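Local coordinates for putative adhesin (Komagataella phaffii, PDB 5FX8), which is the N-terminal part of a putative cell-surface adhesin that may take part in cell-cell interaction, contacting other proteins through salt bridges and hydrogen bonds, at residues C[64-68]-C[80-85]; C[144-149]-C[203-209]; C[234-238]-C[249-253]; C[168-172]-C[255-259]. The contacts are given in a common frame with arbitrary orientation. Residue numbers count along the deposited sequence, not the author numbering.

Contact 1: C[64-68]-C[80-85]; sequences DPSVS and STAFDY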
loop_
_atom_site.group_PDB
_atom_site.type_symbol
_atom_site.label_atom_id
_atom_site.label_comp_id
_atom_site.label_asym_id
_atom_site.label_seq_id
_atom_site.Cartn_x
_atom_site.Cartn_y
_atom_site.Cartn_z
ATOM N N ASP C 64 -47.061 31.537 -47.470
ATOM C CA ASP C 64 -46.916 30.354 -48.297
ATOM C C ASP C 64 -45.614 30.460 -49.067
ATOM O O ASP C 64 -45.484 31.346 -49.922
ATOM C CB ASP C 64 -48.094 30.248 -49.236
ATOM C CG ASP C 64 -48.065 29.019 -50.093
ATOM O OD1 ASP C 64 -46.981 28.491 -50.390
ATOM O OD2 ASP C 64 -49.152 28.612 -50.512
ATOM N N PRO C 65 -44.631 29.597 -48.809
ATOM C CA PRO C 65 -43.323 29.756 -49.449
ATOM C C PRO C 65 -43.312 29.323 -50.890
ATOM O O PRO C 65 -42.313 29.536 -51.586
ATOM C CB PRO C 65 -42.416 28.866 -48.598
ATOM C CG PRO C 65 -43.321 27.837 -48.030
ATOM C CD PRO C 65 -44.657 28.478 -47.858
ATOM N N SER C 66 -44.387 28.740 -51.369
ATOM C CA SER C 66 -44.374 28.300 -52.748
ATOM C C SER C 66 -44.820 29.372 -53.720
ATOM O O SER C 66 -44.741 29.149 -54.928
ATOM C CB SER C 66 -45.253 27.077 -52.914
ATOM O OG SER C 66 -46.591 27.474 -52.812
ATOM N N VAL C 67 -45.274 30.519 -53.240
ATOM C CA VAL C 67 -45.872 31.536 -54.093
ATOM C C VAL C 67 -44.833 32.612 -54.359
ATOM O O VAL C 67 -44.506 33.415 -53.486
ATOM C CB VAL C 67 -47.136 32.124 -53.465
ATOM C CG1 VAL C 67 -47.772 33.073 -54.425
ATOM C CG2 VAL C 67 -48.102 31.017 -53.101
ATOM N N SER C 68 -44.311 32.642 -55.569
ATOM C CA SER C 68 -43.270 33.598 -55.860
ATOM C C SER C 68 -43.253 33.858 -57.351
ATOM O O SER C 68 -43.788 33.086 -58.141
ATOM C CB SER C 68 -41.910 33.094 -55.390
ATOM O OG SER C 68 -40.917 34.081 -55.572
ATOM N N SER C 80 -44.348 32.811 -62.482
ATOM C CA SER C 80 -44.678 32.770 -61.076
ATOM C C SER C 80 -45.170 31.364 -60.755
ATOM O O SER C 80 -45.603 30.635 -61.645
ATOM C CB SER C 80 -45.721 33.808 -60.737
ATOM O OG SER C 80 -46.913 33.483 -61.381
ATOM N N THR C 81 -45.090 30.980 -59.483
ATOM C CA THR C 81 -45.371 29.620 -59.052
ATOM C C THR C 81 -46.428 29.634 -57.962
ATOM O O THR C 81 -46.544 30.589 -57.201
ATOM C CB THR C 81 -44.106 28.902 -58.496
ATOM O OG1 THR C 81 -43.482 29.721 -57.496
ATOM C CG2 THR C 81 -43.093 28.586 -59.570
ATOM N N ALA C 82 -47.185 28.561 -57.868
ATOM C CA ALA C 82 -48.069 28.385 -56.732
ATOM C C ALA C 82 -48.261 26.887 -56.562
ATOM O O ALA C 82 -48.214 26.155 -57.545
ATOM C CB ALA C 82 -49.395 29.111 -56.944
ATOM N N PHE C 83 -48.421 26.433 -55.322
ATOM C CA PHE C 83 -48.574 25.018 -54.999
ATOM C C PHE C 83 -49.985 24.781 -54.506
ATOM O O PHE C 83 -50.499 25.544 -53.689
ATOM C CB PHE C 83 -47.571 24.587 -53.929
ATOM C CG PHE C 83 -47.559 23.111 -53.629
ATOM C CD1 PHE C 83 -47.139 22.200 -54.568
ATOM C CD2 PHE C 83 -47.909 22.646 -52.375
ATOM C CE1 PHE C 83 -47.114 20.866 -54.272
ATOM C CE2 PHE C 83 -47.880 21.319 -52.088
ATOM C CZ PHE C 83 -47.485 20.432 -53.032
ATOM N N ASP C 84 -50.612 23.743 -55.017
ATOM C CA ASP C 84 -51.906 23.306 -54.523
ATOM C C ASP C 84 -51.657 22.295 -53.410
ATOM O O ASP C 84 -51.140 21.207 -53.658
ATOM C CB ASP C 84 -52.727 22.713 -55.662
ATOM C CG ASP C 84 -54.126 22.393 -55.251
ATOM O OD1 ASP C 84 -54.393 22.386 -54.045
ATOM O OD2 ASP C 84 -54.963 22.131 -56.132
ATOM N N TYR C 85 -52.035 22.650 -52.189
ATOM C CA TYR C 85 -51.800 21.800 -51.036
ATOM C C TYR C 85 -52.792 20.653 -50.925
ATOM O O TYR C 85 -52.541 19.722 -50.162
ATOM C CB TYR C 85 -51.822 22.646 -49.764
ATOM C CG TYR C 85 -50.594 23.519 -49.604
ATOM C CD1 TYR C 85 -50.499 24.747 -50.249
ATOM C CD2 TYR C 85 -49.519 23.102 -48.824
ATOM C CE1 TYR C 85 -49.390 25.521 -50.119
ATOM C CE2 TYR C 85 -48.415 23.869 -48.682
ATOM C CZ TYR C 85 -48.354 25.080 -49.325
ATOM O OH TYR C 85 -47.244 25.855 -49.181
#

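Contact 2: C[144-149]-C[203-209]; sequences LVALDR and LNEFGDF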
loop_
_atom_site.group_PDB
_atom_site.type_symbol
_atom_site.label_atom_id
_atom_site.label_comp_id
_atom_site.label_asym_id
_atom_site.label_seq_id
_atom_site.Cartn_x
_atom_site.Cartn_y
_atom_site.Cartn_z
ATOM N N LEU C 144 -31.213 7.568 -47.903
ATOM C CA LEU C 144 -31.564 8.005 -46.552
ATOM C C LEU C 144 -30.651 7.291 -45.564
ATOM O O LEU C 144 -30.895 6.156 -45.155
ATOM C CB LEU C 144 -33.037 7.754 -46.259
ATOM C CG LEU C 144 -34.005 8.521 -47.170
ATOM C CD1 LEU C 144 -35.433 8.272 -46.773
ATOM C CD2 LEU C 144 -33.734 10.018 -47.224
ATOM N N VAL C 145 -29.638 7.979 -45.159
ATOM C CA VAL C 145 -28.530 7.437 -44.405
ATOM C C VAL C 145 -28.750 7.664 -42.913
ATOM O O VAL C 145 -29.450 8.594 -42.487
ATOM C CB VAL C 145 -27.245 8.108 -44.913
ATOM C CG1 VAL C 145 -27.028 9.431 -44.201
ATOM C CG2 VAL C 145 -26.107 7.201 -44.768
ATOM N N ALA C 146 -28.157 6.785 -42.107
ATOM C CA ALA C 146 -28.186 6.916 -40.657
ATOM C C ALA C 146 -27.146 7.920 -40.190
ATOM O O ALA C 146 -26.216 8.281 -40.913
ATOM C CB ALA C 146 -27.919 5.576 -39.979
ATOM N N LEU C 147 -27.311 8.355 -38.955
ATOM C CA LEU C 147 -26.490 9.426 -38.432
ATOM C C LEU C 147 -25.022 9.050 -38.502
ATOM O O LEU C 147 -24.648 7.908 -38.246
ATOM C CB LEU C 147 -26.898 9.725 -36.994
ATOM C CG LEU C 147 -27.623 11.004 -36.600
ATOM C CD1 LEU C 147 -28.388 11.585 -37.748
ATOM C CD2 LEU C 147 -28.554 10.696 -35.456
ATOM N N ASP C 148 -24.189 10.016 -38.858
ATOM C CA ASP C 148 -22.750 9.803 -38.923
ATOM C C ASP C 148 -22.189 9.669 -37.508
ATOM O O ASP C 148 -22.130 10.648 -36.760
ATOM C CB ASP C 148 -22.113 10.966 -39.667
ATOM C CG ASP C 148 -20.652 10.780 -39.874
ATOM O OD1 ASP C 148 -20.177 9.690 -39.560
ATOM O OD2 ASP C 148 -19.980 11.697 -40.377
ATOM N N ARG C 149 -21.774 8.461 -37.127
ATOM C CA ARG C 149 -21.279 8.216 -35.779
ATOM C C ARG C 149 -19.779 8.004 -35.758
ATOM O O ARG C 149 -19.280 7.217 -34.960
ATOM C CB ARG C 149 -21.978 7.020 -35.141
ATOM C CG ARG C 149 -23.464 7.205 -34.867
ATOM C CD ARG C 149 -23.739 8.572 -34.287
ATOM N NE ARG C 149 -25.003 8.649 -33.574
ATOM C CZ ARG C 149 -25.478 9.779 -33.079
ATOM N NH1 ARG C 149 -24.790 10.885 -33.249
ATOM N NH2 ARG C 149 -26.624 9.809 -32.427
ATOM N N LEU C 203 -29.101 3.309 -29.764
ATOM C CA LEU C 203 -29.137 3.719 -31.170
ATOM C C LEU C 203 -30.071 2.825 -31.968
ATOM O O LEU C 203 -29.985 1.598 -31.877
ATOM C CB LEU C 203 -27.753 3.720 -31.825
ATOM C CG LEU C 203 -26.727 4.655 -31.214
ATOM C CD1 LEU C 203 -25.635 4.961 -32.209
ATOM C CD2 LEU C 203 -27.399 5.924 -30.741
ATOM N N ASN C 204 -30.964 3.433 -32.750
ATOM C CA ASN C 204 -31.882 2.708 -33.614
ATOM C C ASN C 204 -31.255 2.494 -34.987
ATOM O O ASN C 204 -30.051 2.661 -35.183
ATOM C CB ASN C 204 -33.216 3.440 -33.713
ATOM C CG ASN C 204 -33.082 4.842 -34.259
ATOM O OD1 ASN C 204 -32.212 5.144 -35.080
ATOM N ND2 ASN C 204 -33.955 5.714 -33.799
ATOM N N GLU C 205 -32.063 2.120 -35.970
ATOM C CA GLU C 205 -31.458 1.791 -37.250
ATOM C C GLU C 205 -30.981 3.034 -37.989
ATOM O O GLU C 205 -30.170 2.919 -38.909
ATOM C CB GLU C 205 -32.430 0.976 -38.093
ATOM C CG GLU C 205 -33.841 1.520 -38.099
ATOM C CD GLU C 205 -34.715 0.896 -39.186
ATOM O OE1 GLU C 205 -34.231 -0.003 -39.913
ATOM O OE2 GLU C 205 -35.886 1.311 -39.320
ATOM N N PHE C 206 -31.429 4.219 -37.582
ATOM C CA PHE C 206 -30.943 5.469 -38.139
ATOM C C PHE C 206 -29.897 6.129 -37.263
ATOM O O PHE C 206 -29.606 7.313 -37.450
ATOM C CB PHE C 206 -32.100 6.426 -38.370
ATOM C CG PHE C 206 -32.815 6.202 -39.656
ATOM C CD1 PHE C 206 -32.241 6.590 -40.844
ATOM C CD2 PHE C 206 -34.064 5.618 -39.676
ATOM C CE1 PHE C 206 -32.884 6.402 -42.023
ATOM C CE2 PHE C 206 -34.720 5.424 -40.865
ATOM C CZ PHE C 206 -34.128 5.824 -42.042
ATOM N N GLY C 207 -29.326 5.390 -36.317
ATOM C CA GLY C 207 -28.248 5.924 -35.510
ATOM C C GLY C 207 -28.669 6.893 -34.431
ATOM O O GLY C 207 -27.813 7.555 -33.858
ATOM N N ASP C 208 -29.956 6.981 -34.119
ATOM C CA ASP C 208 -30.476 8.000 -33.224
ATOM C C ASP C 208 -30.967 7.379 -31.921
ATOM O O ASP C 208 -31.134 6.167 -31.807
ATOM C CB ASP C 208 -31.613 8.778 -33.893
ATOM C CG ASP C 208 -31.685 10.217 -33.437
ATOM O OD1 ASP C 208 -30.966 10.583 -32.477
ATOM O OD2 ASP C 208 -32.468 10.988 -34.035
ATOM N N PHE C 209 -31.175 8.235 -30.927
ATOM C CA PHE C 209 -31.687 7.825 -29.632
ATOM C C PHE C 209 -32.406 9.016 -29.033
ATOM O O PHE C 209 -32.126 10.165 -29.374
ATOM C CB PHE C 209 -30.573 7.315 -28.704
ATOM C CG PHE C 209 -29.607 8.376 -28.252
ATOM C CD1 PHE C 209 -28.606 8.826 -29.088
ATOM C CD2 PHE C 209 -29.693 8.911 -26.988
ATOM C CE1 PHE C 209 -27.727 9.790 -28.676
ATOM C CE2 PHE C 209 -28.821 9.876 -26.583
ATOM C CZ PHE C 209 -27.834 10.311 -27.432
#

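Contact 3: C[234-238]-C[249-253]; sequences GLPVE and LSFAG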
loop_
_atom_site.group_PDB
_atom_site.type_symbol
_atom_site.label_atom_id
_atom_site.label_comp_id
_atom_site.label_asym_id
_atom_site.label_seq_id
_atom_site.Cartn_x
_atom_site.Cartn_y
_atom_site.Cartn_z
ATOM N N GLY C 234 -20.704 19.133 -11.342
ATOM C CA GLY C 234 -19.386 18.555 -11.312
ATOM C C GLY C 234 -19.128 17.646 -12.491
ATOM O O GLY C 234 -19.829 17.675 -13.508
ATOM N N LEU C 235 -18.102 16.834 -12.356
ATOM C CA LEU C 235 -17.667 16.020 -13.456
ATOM C C LEU C 235 -18.798 15.112 -13.919
ATOM O O LEU C 235 -19.568 14.635 -13.100
ATOM C CB LEU C 235 -16.437 15.241 -13.054
ATOM C CG LEU C 235 -15.221 16.162 -12.942
ATOM C CD1 LEU C 235 -14.069 15.424 -12.322
ATOM C CD2 LEU C 235 -14.833 16.689 -14.308
ATOM N N PRO C 236 -18.903 14.857 -15.233
ATOM C CA PRO C 236 -17.959 15.090 -16.319
ATOM C C PRO C 236 -17.781 16.525 -16.777
ATOM O O PRO C 236 -16.853 16.765 -17.525
ATOM C CB PRO C 236 -18.554 14.262 -17.449
ATOM C CG PRO C 236 -19.947 14.266 -17.197
ATOM C CD PRO C 236 -20.079 14.138 -15.728
ATOM N N VAL C 237 -18.630 17.448 -16.339
ATOM C CA VAL C 237 -18.491 18.849 -16.724
ATOM C C VAL C 237 -17.219 19.415 -16.108
ATOM O O VAL C 237 -17.099 19.494 -14.885
ATOM C CB VAL C 237 -19.719 19.650 -16.282
ATOM C CG1 VAL C 237 -19.530 21.111 -16.529
ATOM C CG2 VAL C 237 -20.903 19.183 -17.015
ATOM N N GLU C 238 -16.274 19.834 -16.950
ATOM C CA GLU C 238 -15.088 20.531 -16.472
ATOM C C GLU C 238 -15.250 22.047 -16.410
ATOM O O GLU C 238 -14.616 22.693 -15.573
ATOM C CB GLU C 238 -13.882 20.242 -17.360
ATOM C CG GLU C 238 -13.569 18.821 -17.590
ATOM C CD GLU C 238 -12.239 18.664 -18.294
ATOM O OE1 GLU C 238 -12.200 18.719 -19.552
ATOM O OE2 GLU C 238 -11.222 18.505 -17.579
ATOM N N LEU C 249 -18.129 24.945 -23.158
ATOM C CA LEU C 249 -18.435 23.763 -22.378
ATOM C C LEU C 249 -17.297 22.773 -22.516
ATOM O O LEU C 249 -16.702 22.675 -23.585
ATOM C CB LEU C 249 -19.745 23.169 -22.859
ATOM C CG LEU C 249 -20.349 22.035 -22.072
ATOM C CD1 LEU C 249 -20.519 22.433 -20.626
ATOM C CD2 LEU C 249 -21.668 21.728 -22.684
ATOM N N SER C 250 -16.989 22.049 -21.438
ATOM C CA SER C 250 -15.913 21.063 -21.446
ATOM C C SER C 250 -16.287 19.819 -20.649
ATOM O O SER C 250 -16.996 19.888 -19.648
ATOM C CB SER C 250 -14.630 21.623 -20.856
ATOM O OG SER C 250 -14.201 22.732 -21.582
ATOM N N PHE C 251 -15.752 18.686 -21.067
ATOM C CA PHE C 251 -16.064 17.418 -20.434
ATOM C C PHE C 251 -14.796 16.603 -20.230
ATOM O O PHE C 251 -13.924 16.556 -21.094
ATOM C CB PHE C 251 -17.031 16.588 -21.269
ATOM C CG PHE C 251 -18.447 17.079 -21.280
ATOM C CD1 PHE C 251 -19.328 16.732 -20.265
ATOM C CD2 PHE C 251 -18.929 17.821 -22.352
ATOM C CE1 PHE C 251 -20.651 17.145 -20.299
ATOM C CE2 PHE C 251 -20.242 18.236 -22.388
ATOM C CZ PHE C 251 -21.103 17.896 -21.365
ATOM N N ALA C 252 -14.697 15.961 -19.084
ATOM C CA ALA C 252 -13.651 14.985 -18.813
ATOM C C ALA C 252 -14.344 13.731 -18.339
ATOM O O ALA C 252 -15.172 13.786 -17.433
ATOM C CB ALA C 252 -12.669 15.462 -17.749
ATOM N N GLY C 253 -14.048 12.616 -18.964
ATOM C CA GLY C 253 -14.735 11.409 -18.571
ATOM C C GLY C 253 -14.476 10.336 -19.594
ATOM O O GLY C 253 -13.782 10.538 -20.585
#

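Contact 4: C[168-172]-C[255-259]; sequences DIPGA and LADDE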
loop_
_atom_site.group_PDB
_atom_site.type_symbol
_atom_site.label_atom_id
_atom_site.label_comp_id
_atom_site.label_asym_id
_atom_site.label_seq_id
_atom_site.Cartn_x
_atom_site.Cartn_y
_atom_site.Cartn_z
ATOM N N ASP C 168 -23.539 15.841 -31.025
ATOM C CA ASP C 168 -23.290 14.451 -30.682
ATOM C C ASP C 168 -21.803 14.152 -30.764
ATOM O O ASP C 168 -21.161 14.468 -31.767
ATOM C CB ASP C 168 -24.055 13.517 -31.612
ATOM C CG ASP C 168 -25.513 13.419 -31.257
ATOM O OD1 ASP C 168 -25.927 14.096 -30.302
ATOM O OD2 ASP C 168 -26.251 12.664 -31.923
ATOM N N ILE C 169 -21.265 13.541 -29.715
ATOM C CA ILE C 169 -19.879 13.093 -29.679
ATOM C C ILE C 169 -19.882 11.569 -29.647
ATOM O O ILE C 169 -20.348 10.973 -28.667
ATOM C CB ILE C 169 -19.125 13.648 -28.469
ATOM C CG1 ILE C 169 -19.366 15.151 -28.304
ATOM C CG2 ILE C 169 -17.667 13.265 -28.601
ATOM C CD1 ILE C 169 -18.677 15.989 -29.295
ATOM N N PRO C 170 -19.377 10.898 -30.675
ATOM C CA PRO C 170 -19.363 9.432 -30.666
ATOM C C PRO C 170 -18.142 8.889 -29.932
ATOM O O PRO C 170 -17.004 9.271 -30.211
ATOM C CB PRO C 170 -19.324 9.077 -32.154
ATOM C CG PRO C 170 -18.649 10.202 -32.773
ATOM C CD PRO C 170 -18.982 11.437 -31.977
ATOM N N GLY C 171 -18.392 7.992 -28.978
ATOM C CA GLY C 171 -17.312 7.278 -28.330
ATOM C C GLY C 171 -16.560 6.360 -29.259
ATOM O O GLY C 171 -15.392 6.072 -29.010
ATOM N N ALA C 172 -17.183 5.923 -30.325
ATOM C CA ALA C 172 -16.502 5.128 -31.323
ATOM C C ALA C 172 -15.439 5.900 -32.091
ATOM O O ALA C 172 -14.970 5.410 -33.109
ATOM C CB ALA C 172 -17.529 4.554 -32.289
ATOM N N LEU C 255 -15.856 8.061 -22.274
ATOM C CA LEU C 255 -16.934 7.813 -23.210
ATOM C C LEU C 255 -16.690 6.440 -23.821
ATOM O O LEU C 255 -15.688 6.224 -24.508
ATOM C CB LEU C 255 -16.995 8.915 -24.257
ATOM C CG LEU C 255 -18.355 9.102 -24.917
ATOM C CD1 LEU C 255 -19.396 9.480 -23.892
ATOM C CD2 LEU C 255 -18.231 10.136 -25.995
ATOM N N ALA C 256 -17.587 5.507 -23.528
ATOM C CA ALA C 256 -17.426 4.136 -23.955
ATOM C C ALA C 256 -17.522 4.027 -25.471
ATOM O O ALA C 256 -18.118 4.861 -26.159
ATOM C CB ALA C 256 -18.472 3.245 -23.297
ATOM N N ASP C 257 -16.927 2.956 -25.978
ATOM C CA ASP C 257 -16.880 2.714 -27.409
ATOM C C ASP C 257 -18.270 2.681 -28.040
ATOM O O ASP C 257 -18.432 3.073 -29.198
ATOM C CB ASP C 257 -16.128 1.412 -27.645
ATOM C CG ASP C 257 -16.299 0.901 -29.027
ATOM O OD1 ASP C 257 -15.596 1.403 -29.928
ATOM O OD2 ASP C 257 -17.135 -0.005 -29.212
ATOM N N ASP C 258 -19.289 2.249 -27.302
ATOM C CA ASP C 258 -20.639 2.130 -27.834
ATOM C C ASP C 258 -21.559 3.258 -27.380
ATOM O O ASP C 258 -22.779 3.116 -27.439
ATOM C CB ASP C 258 -21.238 0.781 -27.433
ATOM C CG ASP C 258 -21.675 0.738 -25.970
ATOM O OD1 ASP C 258 -20.924 1.188 -25.082
ATOM O OD2 ASP C 258 -22.794 0.257 -25.707
ATOM N N GLU C 259 -21.008 4.361 -26.906
ATOM C CA GLU C 259 -21.818 5.417 -26.332
ATOM C C GLU C 259 -21.719 6.678 -27.177
ATOM O O GLU C 259 -20.760 6.878 -27.918
ATOM C CB GLU C 259 -21.393 5.697 -24.890
ATOM C CG GLU C 259 -21.945 4.696 -23.886
ATOM C CD GLU C 259 -21.468 4.978 -22.477
ATOM O OE1 GLU C 259 -20.446 5.680 -22.351
ATOM O OE2 GLU C 259 -22.104 4.506 -21.501
#

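Contact 1: C[64-68]-C[80-85]
Start at Asp64, whose carboxylate organises the loop. Its OD1 accepts the backbone N of Ser66 at 2.8 Å, closing an Asx turn. The same OD1 accepts Ser66 OG at 2.7 Å and, across the contact, the hydroxyl OH of Tyr85 at 2.9 Å. The tyrosine thus reaches back from the far end of its own segment to hold the start of this one. Pro65 occupies the second position of a type I turn that runs from Asp64 to Val67, and its CD lies 3.9 Å from Tyr85 OH. Ser66 is buried and swings its CB toward the partner: its OG takes a weak bond from Phe83 N (3.3 Å), while its carbonyl O accepts Thr81 OG1 at 2.9 Å. This turn delivers the chain into the antiparallel hairpin of strands 68-72 and 77-84, part of the first cohesin-like domain, and it packs beside strand 77-84. Val67 points its CA-to-CB bond away, yet its CA makes a CA-H...O contact with Thr81 O at 3.3 Å, and CG2 just meets Ala82 CB at 4.5 Å. At Ser68, Thr81 N donates to Ser68 O at 2.8 Å, whereas the bond from Ser68 N to Thr81 O is weak at 3.4 Å.

Contact 2: C[144-149]-C[203-209]
Neither segment forms a regular strand where they meet. Residues 144-149 run extended past a compact loop, 203-209, built round a type I turn from Asn204 to Gly207. Gly207 N bonds to Asn204 O at 3.0 Å and Asn204 N to Asp208 O at 2.9 Å, the pattern of a type I turn with a G1 bulge; Gly207 takes the positive phi (76°) at the bulge. Asn204 OD1 braces the inside, accepting Phe206 N at 2.8 Å in an Asx turn and Asp208 N at 3.1 Å. The two backbones join through one nearly straight hydrogen bond, Leu147 N to Phe206 O at 2.9 Å. They pass so closely that a CB on Gly207 would sit tight against Leu147 N.

Among side chains, Phe206 lays its ring along the extended chain, with CE1 3.7 Å from Leu144 O at the ring edge. Ala146 CB packs 3.4 Å from Phe206 C, and Leu147 CD2 3.8 Å from Asp208 CG. Arg149 makes two weak bonds to Gly207 O, from NE (3.0 Å) and NH2 (2.9 Å), but its main polar partner is Asp168, a salt bridge through NH1. Leu144 and Val145 bond by backbone to Gly125 and Ala19, so the arrangement is an interdomain connection: a passage from the first cohesin-like domain to the second, held against a bulged turn of the second.

Contact 3: C[234-238]-C[249-253]
Leu249 enters with its side chain on the same side of the sheet as Val237, its CD1 4.4 Å from Val237 CG1. Ser250 faces the other way. Its O accepts Glu238 N at 2.8 Å, and its CB lies 3.8 Å from Glu238 CB; the hydroxyl OG is engaged by Ser239, next along the partner strand. Phe251 stands opposite Val237 as an antiparallel non-hydrogen-bonded pair, CA to CA 4.7 Å, so the two side chains lie together: Phe251 CE1 is 3.9 Å from Val237 CG2, and CD1 3.8 Å from Pro236 CB. This is the hairpin of strands 237-242 and 246-252, at the margin of one five-stranded antiparallel sheet of the second cohesin-like domain. The Phe251 ring points across to the other sheet, packing on Leu261 and Val263 and meeting Tyr197 edge-to-face. Ala252 N then donates to Pro236 O at 2.8 Å, a bond made just where the cis peptide before Pro236 bends the chain into its strand. On the face it shares with Ser250, Ala252 CB sits 3.3 Å from Glu238 CD and 4.2 Å from Leu235 CD2, while Glu238 OE1 bonds to Asn178 ND2 on strand 176-186. Tyr398 of the lipoxygenase chain bonds through its OH to Leu235 N. Gly253 leaves the strand at phi 168° and psi 179°, angles at which a CB would jam against the preceding carbonyl.

Contact 4: C[168-172]-C[255-259]
Leu255 supplies the main apolar side chain of this contact. With chi1 t and chi2 p, it lays CD2 over the backbone of the other segment, 3.5 Å from Ile169 O and 3.7 Å from Gly171 N, and also meets Ile169 CG2 at 4.1 Å. Ile169, with both chi angles m, sends the rest of its side chain away from Leu255 toward Ile179 and Leu284. Pro170 points its CB away, and Gly171 comes in closest. Gly171 N donates to Glu259 O at 2.8 Å, and Gly171 CA makes a CA-H...O contact with Ala256 O at 3.3 Å. A CB at Gly171 would fall 1.9 Å from that same Ala256 O, so there is simply no room for a side chain.

Residues 256-259 form a type I turn closed by Glu259 N to Ala256 O at 3.0 Å. Glu259, m then t with a nearly flat chi3 of -20°, folds back so that its OE1 accepts Ala256 N at 3.1 Å; its side chain braces its own turn instead of reaching across. Asp257, chi1 t, starts away but brings OD1 to 4.4 Å from Ala172 CB. Next door, Ile169 and Leu261 bond through their backbones, so the Gly171 bond extends the pairing of antiparallel strands 162-170 and 260-268, and Ile169 faces strands 176-186 and 275-286 of the second sheet: the two-sheet beta sandwich of the second cohesin-like domain.

From the N terminus, contact 1 comes first and is complete before any other opens: it closes a short hairpin loop in the first cohesin-like domain, about 33 Å from contact 2, centre to centre. Contact 2 opens at 144-149, after strand 137-144, and closes at 203-209, holding the connection between the domains against the second. Meanwhile contact 4 has opened at 168-172 and closes only at 255-259, joining the end of strand 162-170 to the turn before strand 260-268. The two cross and touch, Arg149 NH1 forming a salt bridge with Asp168 OD2 at 2.7 Å. Contact 3, within the span of contact 4, pairs the edge hairpin of the sandwich's other sheet.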